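Local atomic coordinates of membrane lipoprotein TpN32 (Treponema pallidum, PDB entry 1XS5), a protein that probably serves as the L-methionine-binding lipoprotein of a transport system, holding the amino acid between two lobes as periplasmic binding proteins do. Residues A[51-56]-A[209-214]; A[71-76]-A[202-207]. All blocks are in the same frame, centred on the assembly; numbering follows the deposited sequence.

From the N terminus, the chain builds strands 3-9 and 30-36 and helix 40-49 before reaching 51-56, the first partner of interaction 1. After helix 60-70 comes 71-76, which opens interaction 2. The chain then forms the second sheet, that of the other lobe, and returns through strand 198-203. Residues 202-207 close interaction 2 over 125 intervening residues, and 209-214, just one residue further on, close interaction 1, so interaction 2 is nested inside interaction 1. Both act on one sheet: interaction 2 pairs strand 198-203 with 74-82, and interaction 1 lays helix 210-219 on neighbouring strand 54-59. Val202 CG1 packs against Met54 and Val212 where they meet.

Interaction 1: A[51-56]-A[209-214]; sequences DILMNF and DARVQA
Asp209 OD1, which lies near the CD2 methyl of Leu53, is gripped by three N-H groups of the helix that Asp209 caps. Arg211 N lies 2.6 Å from Asp209 OD1, a short and bent bond met nearly along the C-O bond, and Val212 N adds a longer one on the anti side, tilted out of the carboxylate plane. Arg211 NE is the third donor, 2.9 Å from Asp209 OD1 and on that oxygen's syn lone pair. Arg211 NH2 meets the syn lone pair of Asp209 OD2 at 3.0 Å. This side-on, two-pronged salt bridge lies close to the guanidinium plane; bends at chi2 and chi3 turn Arg211 NE toward Asp209. The grip should hold the carboxylate firmly, and Arg211 NH1 has a further salt-bridge partner in Glu3.

No hydrogen bond crosses the contact; Leu53 CD2 packs against the Asp209-Arg211 ion pair and against Val212. Leu53 CG is anti to the backbone N (chi1 -171°), and Leu53 CD2 reaches Arg211 NH2 at 3.8 Å, oblique to the guanidinium. Leu53 CD2 also lies 3.8 Å from Val212 CG2, the two side chains crossing obliquely. Met54 CE comes to 4.2 Å from that same Val212 CG2. The arrangement is an N-capped helix start, residues 209-214, resting on Leu53 and Met54 at the entry to strand 54-59 of a lobe sheet in the periplasmic binding protein fold.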
ATOM      1  N   ASP A  51      18.906  -7.542  -8.592  1.00 21.57           N
ATOM      2  CA  ASP A  51      18.849  -6.642  -9.747  1.00 17.51           C
ATOM      3  C   ASP A  51      18.706  -5.195  -9.302  1.00 18.00           C
ATOM      4  O   ASP A  51      19.109  -4.284 -10.014  1.00 17.14           O
ATOM      5  CB  ASP A  51      17.678  -7.012 -10.656  1.00 15.74           C
ATOM      6  CG  ASP A  51      17.923  -8.299 -11.402  1.00 30.78           C
ATOM      7  OD1 ASP A  51      19.080  -8.812 -11.343  1.00 27.57           O
ATOM      8  OD2 ASP A  51      16.971  -8.785 -12.067  1.00 32.66           O
ATOM      9  N   ILE A  52      18.060  -4.997  -8.151  1.00 13.34           N
ATOM     10  CA  ILE A  52      17.920  -3.678  -7.535  1.00 13.50           C
ATOM     11  C   ILE A  52      18.312  -3.849  -6.031  1.00 14.30           C
ATOM     12  O   ILE A  52      18.184  -4.938  -5.468  1.00 13.74           O
ATOM     13  CB  ILE A  52      16.505  -3.136  -7.639  1.00 14.53           C
ATOM     14  CG1 ILE A  52      15.496  -4.211  -7.253  1.00 14.21           C
ATOM     15  CG2 ILE A  52      16.223  -2.629  -9.093  1.00 19.05           C
ATOM     16  CD1 ILE A  52      14.078  -3.681  -7.198  1.00 13.51           C
ATOM     17  N   LEU A  53      18.760  -2.776  -5.405  1.00 12.88           N
ATOM     18  CA  LEU A  53      19.211  -2.815  -4.010  1.00 15.81           C
ATOM     19  C   LEU A  53      18.039  -2.695  -3.028  1.00 16.80           C
ATOM     20  O   LEU A  53      18.073  -3.225  -1.909  1.00 18.05           O
ATOM     21  CB  LEU A  53      20.181  -1.657  -3.779  1.00 18.44           C
ATOM     22  CG  LEU A  53      20.911  -1.665  -2.434  1.00 20.96           C
ATOM     23  CD1 LEU A  53      21.566  -3.046  -2.195  1.00 16.70           C
ATOM     24  CD2 LEU A  53      21.965  -0.574  -2.457  1.00 17.98           C
ATOM     25  N   MET A  54      16.997  -1.991  -3.450  1.00 16.46           N
ATOM     26  CA  MET A  54      15.856  -1.818  -2.566  1.00 18.12           C
ATOM     27  C   MET A  54      14.584  -1.582  -3.332  1.00 17.02           C
ATOM     28  O   MET A  54      14.607  -1.425  -4.543  1.00 16.27           O
ATOM     29  CB  MET A  54      16.122  -0.636  -1.613  1.00 20.94           C
ATOM     30  CG  MET A  54      16.264   0.694  -2.264  1.00 23.85           C
ATOM     31  SD  MET A  54      17.352   1.929  -1.320  1.00 22.31           S
ATOM     32  CE  MET A  54      18.831   2.030  -2.308  1.00 18.14           C
ATOM     33  N   ASN A  55      13.453  -1.604  -2.633  1.00 13.54           N
ATOM     34  CA  ASN A  55      12.218  -1.258  -3.299  1.00 14.35           C
ATOM     35  C   ASN A  55      11.372  -0.481  -2.354  1.00 14.73           C
ATOM     36  O   ASN A  55      11.611  -0.481  -1.130  1.00 14.44           O
ATOM     37  CB  ASN A  55      11.443  -2.446  -3.934  1.00  9.59           C
ATOM     38  CG  ASN A  55      10.904  -3.463  -2.952  1.00 13.81           C
ATOM     39  OD1 ASN A  55      10.370  -3.140  -1.854  1.00 14.30           O
ATOM     40  ND2 ASN A  55      10.977  -4.749  -3.373  1.00 13.23           N
ATOM     41  N   PHE A  56      10.423   0.250  -2.927  1.00 12.52           N
ATOM     42  CA  PHE A  56       9.570   1.084  -2.084  1.00 13.96           C
ATOM     43  C   PHE A  56       8.142   1.063  -2.627  1.00 12.39           C
ATOM     44  O   PHE A  56       7.766   1.853  -3.505  1.00 10.43           O
ATOM     45  CB  PHE A  56      10.159   2.510  -2.046  1.00 12.45           C
ATOM     46  CG  PHE A  56       9.349   3.501  -1.199  1.00 15.35           C
ATOM     47  CD1 PHE A  56       8.845   3.138   0.039  1.00 14.06           C
ATOM     48  CD2 PHE A  56       9.142   4.779  -1.627  1.00 12.11           C
ATOM     49  CE1 PHE A  56       8.148   4.072   0.818  1.00 17.45           C
ATOM     50  CE2 PHE A  56       8.462   5.691  -0.850  1.00 16.11           C
ATOM     51  CZ  PHE A  56       7.972   5.325   0.360  1.00 15.56           C
ATOM     52  N   ASP A 209      23.813  -1.062   4.622  1.00 31.16           N
ATOM     53  CA  ASP A 209      24.423  -0.487   3.433  1.00 27.55           C
ATOM     54  C   ASP A 209      24.267   1.016   3.610  1.00 25.36           C
ATOM     55  O   ASP A 209      23.184   1.511   3.909  1.00 25.83           O
ATOM     56  CB  ASP A 209      23.691  -0.946   2.172  1.00 25.34           C
ATOM     57  CG  ASP A 209      24.286  -0.352   0.898  1.00 26.43           C
ATOM     58  OD1 ASP A 209      24.211   0.883   0.701  1.00 25.47           O
ATOM     59  OD2 ASP A 209      24.829  -1.128   0.089  1.00 25.47           O
ATOM     60  N   ALA A 210      25.354   1.741   3.434  1.00 21.11           N
ATOM     61  CA  ALA A 210      25.335   3.185   3.627  1.00 28.71           C
ATOM     62  C   ALA A 210      24.459   3.934   2.636  1.00 28.75           C
ATOM     63  O   ALA A 210      23.930   5.004   2.960  1.00 27.28           O
ATOM     64  CB  ALA A 210      26.771   3.732   3.574  1.00 34.53           C
ATOM     65  N   ARG A 211      24.315   3.393   1.423  1.00 23.84           N
ATOM     66  CA  ARG A 211      23.477   4.054   0.420  1.00 25.20           C
ATOM     67  C   ARG A 211      22.000   3.872   0.804  1.00 20.10           C
ATOM     68  O   ARG A 211      21.180   4.779   0.642  1.00 20.44           O
ATOM     69  CB  ARG A 211      23.702   3.442  -0.978  1.00 25.73           C
ATOM     70  CG  ARG A 211      24.977   3.899  -1.713  1.00 30.20           C
ATOM     71  CD  ARG A 211      26.150   3.010  -1.411  1.00 25.82           C
ATOM     72  NE  ARG A 211      25.836   1.594  -1.557  1.00 26.32           N
ATOM     73  CZ  ARG A 211      26.076   0.873  -2.642  1.00 30.73           C
ATOM     74  NH1 ARG A 211      26.645   1.430  -3.700  1.00 31.97           N
ATOM     75  NH2 ARG A 211      25.744  -0.407  -2.672  1.00 25.13           N
ATOM     76  N   VAL A 212      21.682   2.676   1.285  1.00 16.66           N
ATOM     77  CA  VAL A 212      20.313   2.348   1.711  1.00 18.38           C
ATOM     78  C   VAL A 212      19.983   3.292   2.866  1.00 22.81           C
ATOM     79  O   VAL A 212      18.949   3.969   2.851  1.00 21.59           O
ATOM     80  CB  VAL A 212      20.235   0.879   2.174  1.00 21.72           C
ATOM     81  CG1 VAL A 212      18.889   0.562   2.829  1.00 17.70           C
ATOM     82  CG2 VAL A 212      20.460  -0.035   0.974  1.00 24.55           C
ATOM     83  N   GLN A 213      20.868   3.366   3.862  1.00 22.99           N
ATOM     84  CA  GLN A 213      20.593   4.264   4.986  1.00 23.59           C
ATOM     85  C   GLN A 213      20.398   5.708   4.530  1.00 20.35           C
ATOM     86  O   GLN A 213      19.582   6.413   5.108  1.00 23.74           O
ATOM     87  CB  GLN A 213      21.692   4.182   6.070  1.00 19.86           C
ATOM     88  CG  GLN A 213      21.631   2.890   6.845  1.00 27.00           C
ATOM     89  CD  GLN A 213      20.313   2.748   7.582  1.00 28.78           C
ATOM     90  OE1 GLN A 213      19.853   3.712   8.212  1.00 24.93           O
ATOM     91  NE2 GLN A 213      19.695   1.540   7.516  1.00 21.46           N
ATOM     92  N   ALA A 214      21.109   6.167   3.498  1.00 20.45           N
ATOM     93  CA  ALA A 214      20.929   7.558   3.037  1.00 18.34           C
ATOM     94  C   ALA A 214      19.586   7.789   2.356  1.00 21.40           C
ATOM     95  O   ALA A 214      18.974   8.889   2.403  1.00 20.40           O
ATOM     96  CB  ALA A 214      22.076   7.968   2.065  1.00 18.52           C
TER

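Interaction 2: A[71-76]-A[202-207]; sequences NGDLVS and VKRGNE
Val75 sits across the guanidinium of Arg204 where strands 74-82 and 198-203 pair antiparallel, in the strand order 2-1-3-5-4 of a type II periplasmic binding protein lobe. Val75 CG1 lies 3.4 Å above the guanidinium plane, over its centre, and the two side chains cross at about a right angle. Asp73 comes instead to the edge: its OD1 forms a salt bridge with Arg204 NE at 3.1 Å, a weak, bent hydrogen bond with the carboxylate and guanidinium planes turned 39° apart. Arg204 CG stands anti to the backbone N (chi1 -175°), and a bend at chi3 then sets NE beside Asp73.

The other methyl of Val75 turns to different partners. Val75 CG2 touches Glu207 CG at 3.6 Å, again with the side chains at about a right angle, and Val202 CG2 at 4.0 Å on the same face of the sheet. Leu74 projects to the opposite face, packing on helices 40-49 and 60-70.

Val75 and Val202 form a hydrogen-bonded pair, Val75 N to Val202 O at 2.9 Å and Val202 N to Val75 O at 3.0 Å. Arg204 N continues the pairing to Asp73 O at 2.8 Å. The chain then leaves the sheet through a type II turn from Lys203 to Asn206, with Lys203 NZ bound to Met48 O. Just beyond the turn, Glu207 folds back so that its OE1 meets Gly205 N at a doubtfully short 2.5 Å, the N-H coming from above the carboxylate plane.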
ATOM      1  N   ASN A  71       9.742 -17.990  -0.211  1.00 34.99           N
ATOM      2  CA  ASN A  71      11.010 -18.280   0.458  1.00 35.58           C
ATOM      3  C   ASN A  71      11.933 -17.069   0.396  1.00 34.22           C
ATOM      4  O   ASN A  71      13.127 -17.174   0.102  1.00 34.03           O
ATOM      5  CB  ASN A  71      11.671 -19.492  -0.213  1.00 41.98           C
ATOM      6  CG  ASN A  71      10.710 -20.686  -0.354  1.00 45.50           C
ATOM      7  OD1 ASN A  71      10.174 -20.954  -1.441  1.00 47.04           O
ATOM      8  ND2 ASN A  71      10.483 -21.400   0.753  1.00 49.46           N
ATOM      9  N   GLY A  72      11.371 -15.906   0.684  1.00 32.16           N
ATOM     10  CA  GLY A  72      12.170 -14.703   0.643  1.00 26.40           C
ATOM     11  C   GLY A  72      12.852 -14.390   1.953  1.00 25.52           C
ATOM     12  O   GLY A  72      12.496 -14.934   3.008  1.00 24.81           O
ATOM     13  N   ASP A  73      13.826 -13.489   1.867  1.00 22.58           N
ATOM     14  CA  ASP A  73      14.620 -13.009   2.990  1.00 27.31           C
ATOM     15  C   ASP A  73      14.649 -11.445   3.040  1.00 23.94           C
ATOM     16  O   ASP A  73      15.674 -10.826   3.365  1.00 21.28           O
ATOM     17  CB  ASP A  73      16.045 -13.592   2.858  1.00 35.26           C
ATOM     18  CG  ASP A  73      16.880 -13.411   4.126  1.00 44.71           C
ATOM     19  OD1 ASP A  73      16.286 -13.292   5.231  1.00 42.81           O
ATOM     20  OD2 ASP A  73      18.135 -13.400   4.013  1.00 47.45           O
ATOM     21  N   LEU A  74      13.515 -10.821   2.716  1.00 18.40           N
ATOM     22  CA  LEU A  74      13.405  -9.362   2.709  1.00 18.34           C
ATOM     23  C   LEU A  74      13.164  -8.828   4.120  1.00 21.67           C
ATOM     24  O   LEU A  74      12.551  -9.515   4.936  1.00 19.71           O
ATOM     25  CB  LEU A  74      12.221  -8.948   1.820  1.00 20.74           C
ATOM     26  CG  LEU A  74      12.348  -9.430   0.367  1.00 21.36           C
ATOM     27  CD1 LEU A  74      11.122  -8.973  -0.412  1.00 25.82           C
ATOM     28  CD2 LEU A  74      13.607  -8.881  -0.259  1.00 22.38           C
ATOM     29  N   VAL A  75      13.644  -7.615   4.383  1.00 17.08           N
ATOM     30  CA  VAL A  75      13.464  -6.936   5.661  1.00 22.81           C
ATOM     31  C   VAL A  75      13.200  -5.468   5.411  1.00 18.75           C
ATOM     32  O   VAL A  75      13.649  -4.908   4.413  1.00 20.69           O
ATOM     33  CB  VAL A  75      14.715  -6.981   6.574  1.00 24.39           C
ATOM     34  CG1 VAL A  75      15.016  -8.413   7.021  1.00 27.15           C
ATOM     35  CG2 VAL A  75      15.884  -6.371   5.859  1.00 23.15           C
ATOM     36  N   SER A  76      12.447  -4.860   6.314  1.00 17.18           N
ATOM     37  CA  SER A  76      12.171  -3.434   6.250  1.00 17.32           C
ATOM     38  C   SER A  76      13.297  -2.688   6.948  1.00 24.67           C
ATOM     39  O   SER A  76      13.731  -3.128   8.022  1.00 26.00           O
ATOM     40  CB  SER A  76      10.903  -3.078   7.028  1.00 20.46           C
ATOM     41  OG  SER A  76      10.867  -1.667   7.209  1.00 21.47           O
ATOM     42  N   VAL A 202      14.880  -4.088   1.761  1.00 16.92           N
ATOM     43  CA  VAL A 202      16.107  -4.631   1.155  1.00 17.47           C
ATOM     44  C   VAL A 202      16.266  -6.099   1.519  1.00 20.50           C
ATOM     45  O   VAL A 202      15.477  -6.666   2.300  1.00 16.27           O
ATOM     46  CB  VAL A 202      17.392  -3.863   1.608  1.00 20.40           C
ATOM     47  CG1 VAL A 202      17.285  -2.384   1.222  1.00 19.58           C
ATOM     48  CG2 VAL A 202      17.588  -4.027   3.142  1.00 22.23           C
ATOM     49  N   LYS A 203      17.268  -6.748   0.930  1.00 19.06           N
ATOM     50  CA  LYS A 203      17.508  -8.134   1.259  1.00 20.18           C
ATOM     51  C   LYS A 203      18.201  -8.162   2.626  1.00 19.77           C
ATOM     52  O   LYS A 203      18.964  -7.265   2.936  1.00 22.28           O
ATOM     53  CB  LYS A 203      18.404  -8.762   0.212  1.00 23.80           C
ATOM     54  CG  LYS A 203      18.749 -10.177   0.524  1.00 32.57           C
ATOM     55  CD  LYS A 203      20.013 -10.509  -0.224  1.00 37.37           C
ATOM     56  CE  LYS A 203      19.650 -10.913  -1.620  1.00 33.01           C
ATOM     57  NZ  LYS A 203      19.046 -12.259  -1.449  1.00 34.86           N
ATOM     58  N   ARG A 204      17.913  -9.163   3.453  1.00 21.35           N
ATOM     59  CA  ARG A 204      18.550  -9.238   4.773  1.00 25.54           C
ATOM     60  C   ARG A 204      20.055  -9.290   4.496  1.00 29.97           C
ATOM     61  O   ARG A 204      20.513 -10.054   3.636  1.00 27.97           O
ATOM     62  CB  ARG A 204      18.135 -10.511   5.527  1.00 24.79           C
ATOM     63  CG  ARG A 204      18.670 -10.591   6.939  1.00 29.26           C
ATOM     64  CD  ARG A 204      18.232 -11.892   7.598  1.00 39.33           C
ATOM     65  NE  ARG A 204      16.803 -11.930   7.921  1.00 44.47           N
ATOM     66  CZ  ARG A 204      16.209 -11.160   8.839  1.00 52.35           C
ATOM     67  NH1 ARG A 204      16.913 -10.270   9.535  1.00 49.79           N
ATOM     68  NH2 ARG A 204      14.902 -11.298   9.087  1.00 52.98           N
ATOM     69  N   GLY A 205      20.803  -8.453   5.201  1.00 29.00           N
ATOM     70  CA  GLY A 205      22.231  -8.428   5.005  1.00 30.11           C
ATOM     71  C   GLY A 205      22.633  -7.091   4.421  1.00 31.89           C
ATOM     72  O   GLY A 205      23.817  -6.736   4.472  1.00 33.79           O
ATOM     73  N   ASN A 206      21.667  -6.339   3.880  1.00 26.76           N
ATOM     74  CA  ASN A 206      21.957  -5.018   3.291  1.00 23.05           C
ATOM     75  C   ASN A 206      21.372  -3.839   4.076  1.00 25.09           C
ATOM     76  O   ASN A 206      21.465  -2.686   3.638  1.00 24.09           O
ATOM     77  CB  ASN A 206      21.432  -4.935   1.849  1.00 26.72           C
ATOM     78  CG  ASN A 206      22.233  -5.786   0.872  1.00 33.05           C
ATOM     79  OD1 ASN A 206      23.429  -5.994   1.062  1.00 30.83           O
ATOM     80  ND2 ASN A 206      21.581  -6.250  -0.202  1.00 23.54           N
ATOM     81  N   GLU A 207      20.775  -4.106   5.233  1.00 25.91           N
ATOM     82  CA  GLU A 207      20.165  -3.031   6.049  1.00 29.14           C
ATOM     83  C   GLU A 207      21.081  -1.873   6.403  1.00 29.30           C
ATOM     84  O   GLU A 207      20.649  -0.712   6.454  1.00 29.92           O
ATOM     85  CB  GLU A 207      19.602  -3.599   7.370  1.00 36.17           C
ATOM     86  CG  GLU A 207      18.812  -4.855   7.210  1.00 38.92           C
ATOM     87  CD  GLU A 207      19.648  -6.138   7.317  1.00 40.74           C
ATOM     88  OE1 GLU A 207      20.628  -6.313   6.562  1.00 42.17           O
ATOM     89  OE2 GLU A 207      19.291  -6.986   8.155  1.00 42.75           O
TER